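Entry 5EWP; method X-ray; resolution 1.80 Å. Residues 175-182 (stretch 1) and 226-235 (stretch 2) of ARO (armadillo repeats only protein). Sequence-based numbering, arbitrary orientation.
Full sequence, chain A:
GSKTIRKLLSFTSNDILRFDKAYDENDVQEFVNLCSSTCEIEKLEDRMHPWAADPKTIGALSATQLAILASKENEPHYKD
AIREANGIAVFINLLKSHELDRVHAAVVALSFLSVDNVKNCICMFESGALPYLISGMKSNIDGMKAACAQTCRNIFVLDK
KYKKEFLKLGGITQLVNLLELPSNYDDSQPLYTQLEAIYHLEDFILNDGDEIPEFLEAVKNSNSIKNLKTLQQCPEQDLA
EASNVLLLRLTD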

# COMPACT_ATOMS: atom_id res chain seq x y z
N LEU A 175 -2.90 -9.62 -7.50
CA LEU A 175 -4.07 -9.65 -6.63
C LEU A 175 -4.64 -11.03 -6.48
O LEU A 175 -5.02 -11.45 -5.38
CB LEU A 175 -5.20 -8.75 -7.16
CG LEU A 175 -5.28 -7.30 -6.75
CD1 LEU A 175 -6.61 -6.72 -7.29
CD2 LEU A 175 -5.20 -7.22 -5.23
N VAL A 176 -4.74 -11.73 -7.60
CA VAL A 176 -5.31 -13.07 -7.59
C VAL A 176 -4.41 -13.98 -6.76
O VAL A 176 -4.90 -14.83 -6.01
CB VAL A 176 -5.50 -13.61 -9.03
CG1 VAL A 176 -5.80 -15.10 -9.02
CG2 VAL A 176 -6.62 -12.85 -9.72
N ASN A 177 -3.10 -13.78 -6.85
CA ASN A 177 -2.18 -14.54 -6.01
C ASN A 177 -2.36 -14.31 -4.52
O ASN A 177 -2.07 -15.18 -3.71
CB ASN A 177 -0.73 -14.23 -6.39
CG ASN A 177 -0.34 -14.83 -7.72
OD1 ASN A 177 -1.12 -15.56 -8.34
ND2 ASN A 177 0.87 -14.53 -8.17
N LEU A 178 -2.87 -13.14 -4.15
CA LEU A 178 -3.12 -12.87 -2.74
C LEU A 178 -4.27 -13.72 -2.21
O LEU A 178 -4.46 -13.82 -1.01
CB LEU A 178 -3.42 -11.38 -2.50
CG LEU A 178 -2.22 -10.44 -2.74
CD1 LEU A 178 -2.57 -8.98 -2.47
CD2 LEU A 178 -1.05 -10.86 -1.92
N LEU A 179 -5.04 -14.34 -3.11
CA LEU A 179 -6.12 -15.23 -2.68
C LEU A 179 -5.60 -16.58 -2.16
O LEU A 179 -6.31 -17.29 -1.44
CB LEU A 179 -7.09 -15.49 -3.84
CG LEU A 179 -7.81 -14.28 -4.43
CD1 LEU A 179 -8.53 -14.70 -5.72
CD2 LEU A 179 -8.80 -13.71 -3.43
N GLU A 180 -4.38 -16.94 -2.53
CA GLU A 180 -3.83 -18.24 -2.16
C GLU A 180 -3.67 -18.42 -0.64
O GLU A 180 -3.35 -17.48 0.07
CB GLU A 180 -2.48 -18.47 -2.85
CG GLU A 180 -2.62 -18.70 -4.35
CD GLU A 180 -1.29 -18.96 -5.04
OE1 GLU A 180 -0.24 -18.97 -4.36
OE2 GLU A 180 -1.30 -19.15 -6.27
N LEU A 181 -3.92 -19.63 -0.17
CA LEU A 181 -3.66 -19.97 1.23
C LEU A 181 -2.16 -20.08 1.48
O LEU A 181 -1.41 -20.39 0.56
CB LEU A 181 -4.35 -21.30 1.60
CG LEU A 181 -5.87 -21.31 1.69
CD1 LEU A 181 -6.38 -22.72 1.98
CD2 LEU A 181 -6.37 -20.34 2.73
N PRO A 182 -1.73 -19.84 2.73
CA PRO A 182 -0.36 -20.17 3.15
C PRO A 182 -0.13 -21.67 2.99
O PRO A 182 -1.08 -22.43 3.19
CB PRO A 182 -0.32 -19.75 4.62
CG PRO A 182 -1.46 -18.83 4.81
CD PRO A 182 -2.51 -19.23 3.82
N LYS A 226 -10.10 -20.91 -9.47
CA LYS A 226 -9.35 -21.93 -8.73
C LYS A 226 -9.13 -21.53 -7.27
O LYS A 226 -9.42 -22.30 -6.36
CB LYS A 226 -8.00 -22.18 -9.40
CG LYS A 226 -7.06 -23.06 -8.59
CD LYS A 226 -5.72 -23.19 -9.27
CE LYS A 226 -4.71 -23.90 -8.38
NZ LYS A 226 -3.32 -23.59 -8.80
N ASN A 227 -8.61 -20.32 -7.06
CA ASN A 227 -8.27 -19.88 -5.71
C ASN A 227 -9.51 -19.66 -4.87
O ASN A 227 -9.53 -19.98 -3.68
CB ASN A 227 -7.43 -18.61 -5.74
CG ASN A 227 -6.06 -18.83 -6.36
OD1 ASN A 227 -5.63 -19.96 -6.55
ND2 ASN A 227 -5.36 -17.74 -6.65
N LEU A 228 -10.55 -19.10 -5.50
CA LEU A 228 -11.81 -18.83 -4.83
C LEU A 228 -12.48 -20.13 -4.38
O LEU A 228 -13.05 -20.18 -3.29
CB LEU A 228 -12.74 -18.03 -5.74
CG LEU A 228 -12.34 -16.56 -5.91
CD1 LEU A 228 -13.19 -15.88 -6.96
CD2 LEU A 228 -12.46 -15.84 -4.58
N LYS A 229 -12.42 -21.16 -5.22
CA LYS A 229 -12.97 -22.46 -4.85
C LYS A 229 -12.31 -23.00 -3.59
O LYS A 229 -12.97 -23.57 -2.72
CB LYS A 229 -12.83 -23.46 -6.00
CG LYS A 229 -13.97 -23.39 -7.01
CD LYS A 229 -13.61 -24.12 -8.29
CE LYS A 229 -14.74 -24.05 -9.30
NZ LYS A 229 -14.34 -24.65 -10.61
N THR A 230 -10.99 -22.80 -3.49
CA THR A 230 -10.25 -23.20 -2.29
C THR A 230 -10.68 -22.39 -1.07
O THR A 230 -10.83 -22.93 0.02
CB THR A 230 -8.73 -23.05 -2.50
OG1 THR A 230 -8.31 -23.91 -3.57
CG2 THR A 230 -7.97 -23.43 -1.24
N LEU A 231 -10.87 -21.09 -1.26
CA LEU A 231 -11.27 -20.22 -0.16
C LEU A 231 -12.68 -20.50 0.37
O LEU A 231 -12.92 -20.39 1.58
CB LEU A 231 -11.16 -18.75 -0.57
CG LEU A 231 -9.76 -18.16 -0.72
CD1 LEU A 231 -9.84 -16.68 -1.11
CD2 LEU A 231 -8.96 -18.33 0.57
N GLN A 232 -13.61 -20.86 -0.51
CA GLN A 232 -15.00 -21.02 -0.07
C GLN A 232 -15.24 -22.26 0.79
O GLN A 232 -16.39 -22.54 1.15
CB GLN A 232 -15.93 -21.05 -1.28
CG GLN A 232 -15.73 -22.22 -2.21
CD GLN A 232 -16.85 -22.34 -3.22
OE1 GLN A 232 -17.67 -21.43 -3.36
NE2 GLN A 232 -16.89 -23.47 -3.92
N GLN A 233 -14.18 -22.99 1.12
CA GLN A 233 -14.31 -24.16 2.00
C GLN A 233 -13.60 -23.95 3.33
O GLN A 233 -13.45 -24.88 4.12
CB GLN A 233 -13.76 -25.40 1.30
N CYS A 234 -13.15 -22.73 3.58
CA CYS A 234 -12.48 -22.39 4.84
C CYS A 234 -13.48 -22.22 5.98
O CYS A 234 -14.63 -21.87 5.75
CB CYS A 234 -11.64 -21.11 4.66
SG CYS A 234 -10.27 -21.30 3.50
N PRO A 235 -13.04 -22.46 7.23
CA PRO A 235 -13.96 -22.34 8.37
C PRO A 235 -14.10 -20.91 8.84
O PRO A 235 -13.74 -20.58 9.98
CB PRO A 235 -13.28 -23.20 9.44
CG PRO A 235 -11.82 -23.05 9.16
CD PRO A 235 -11.67 -22.80 7.67
O HOH W 1 -2.66 -17.84 -7.97
O HOH W 2 -6.94 -19.89 -2.33
O HOH W 3 -3.27 -21.12 -7.33

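The contact joins the end of one helix and the turn that follows it to the last turns of a second helix, centred on N227. Its CA-to-CB bond points toward the first stretch, and chi1 near -66° (m), a rotamer well suited to a helix, carries the amide to the backbone of V176. There ND2 lies 3.0 Å from V176 O; the hydrogen bond is weak. The same V176 O accepts the backbone N of L179 at 2.9 Å, so the carbonyl serves both its own stretch and the other. Asparagine suits this place because its short side chain brings a donor and an acceptor to the junction. Its ND2 also donates to water 1 at 3.0 Å, while its OD1 lies 2.7 Å from the oxygen of water 3.

The CA-to-CB bond of E180 points away from the second stretch, yet with chi1 m its CG lies 3.7 Å from N227 ND2. With chi2 t and chi3 near 0°, the carboxylate is held through water: OE2 is 2.5 Å from the oxygen of water 1 and 3.0 Å from that of water 3. Water 1 also reaches N177 OD1 at 2.8 Å, and water 3 accepts from K226 NZ at 2.9 Å. The lysine chain is extended, all four chi angles t, which brings its ammonium group to this water.

Beside the polar centre lies a leucine-rich patch. The CA-to-CB bond of L179 points toward the second stretch, its CB 3.7 Å from N227 CB. Its m,t rotamer turns the branched end to the second stretch, where CD1 lies 4.2 Å from L228 CG and CD2 lies 3.9 Å from L231 CD1. L228 and L231 share that rotamer; their CA-to-CB bonds point sideways to the first stretch, but the ends of the side chains come nearer. A branched aliphatic chain suits such a place, since it offers a broad apolar end that packs against both leucines. Water 2 donates to L179 O at 2.8 Å and to N227 O at 2.9 Å, bridging the backbones of the two stretches.

L181, also m,t, extends the patch. Its CD2 packs 3.9 Å from L231 CD2 and 4.1 Å from C234 SG, while its CD1 lies 3.7 Å from T230 CG2. Threonine suits this exposed position because its methyl can face the leucine while its hydroxyl stays near its own helix backbone. C234, with chi1 m, closes the patch with a compact sulfur.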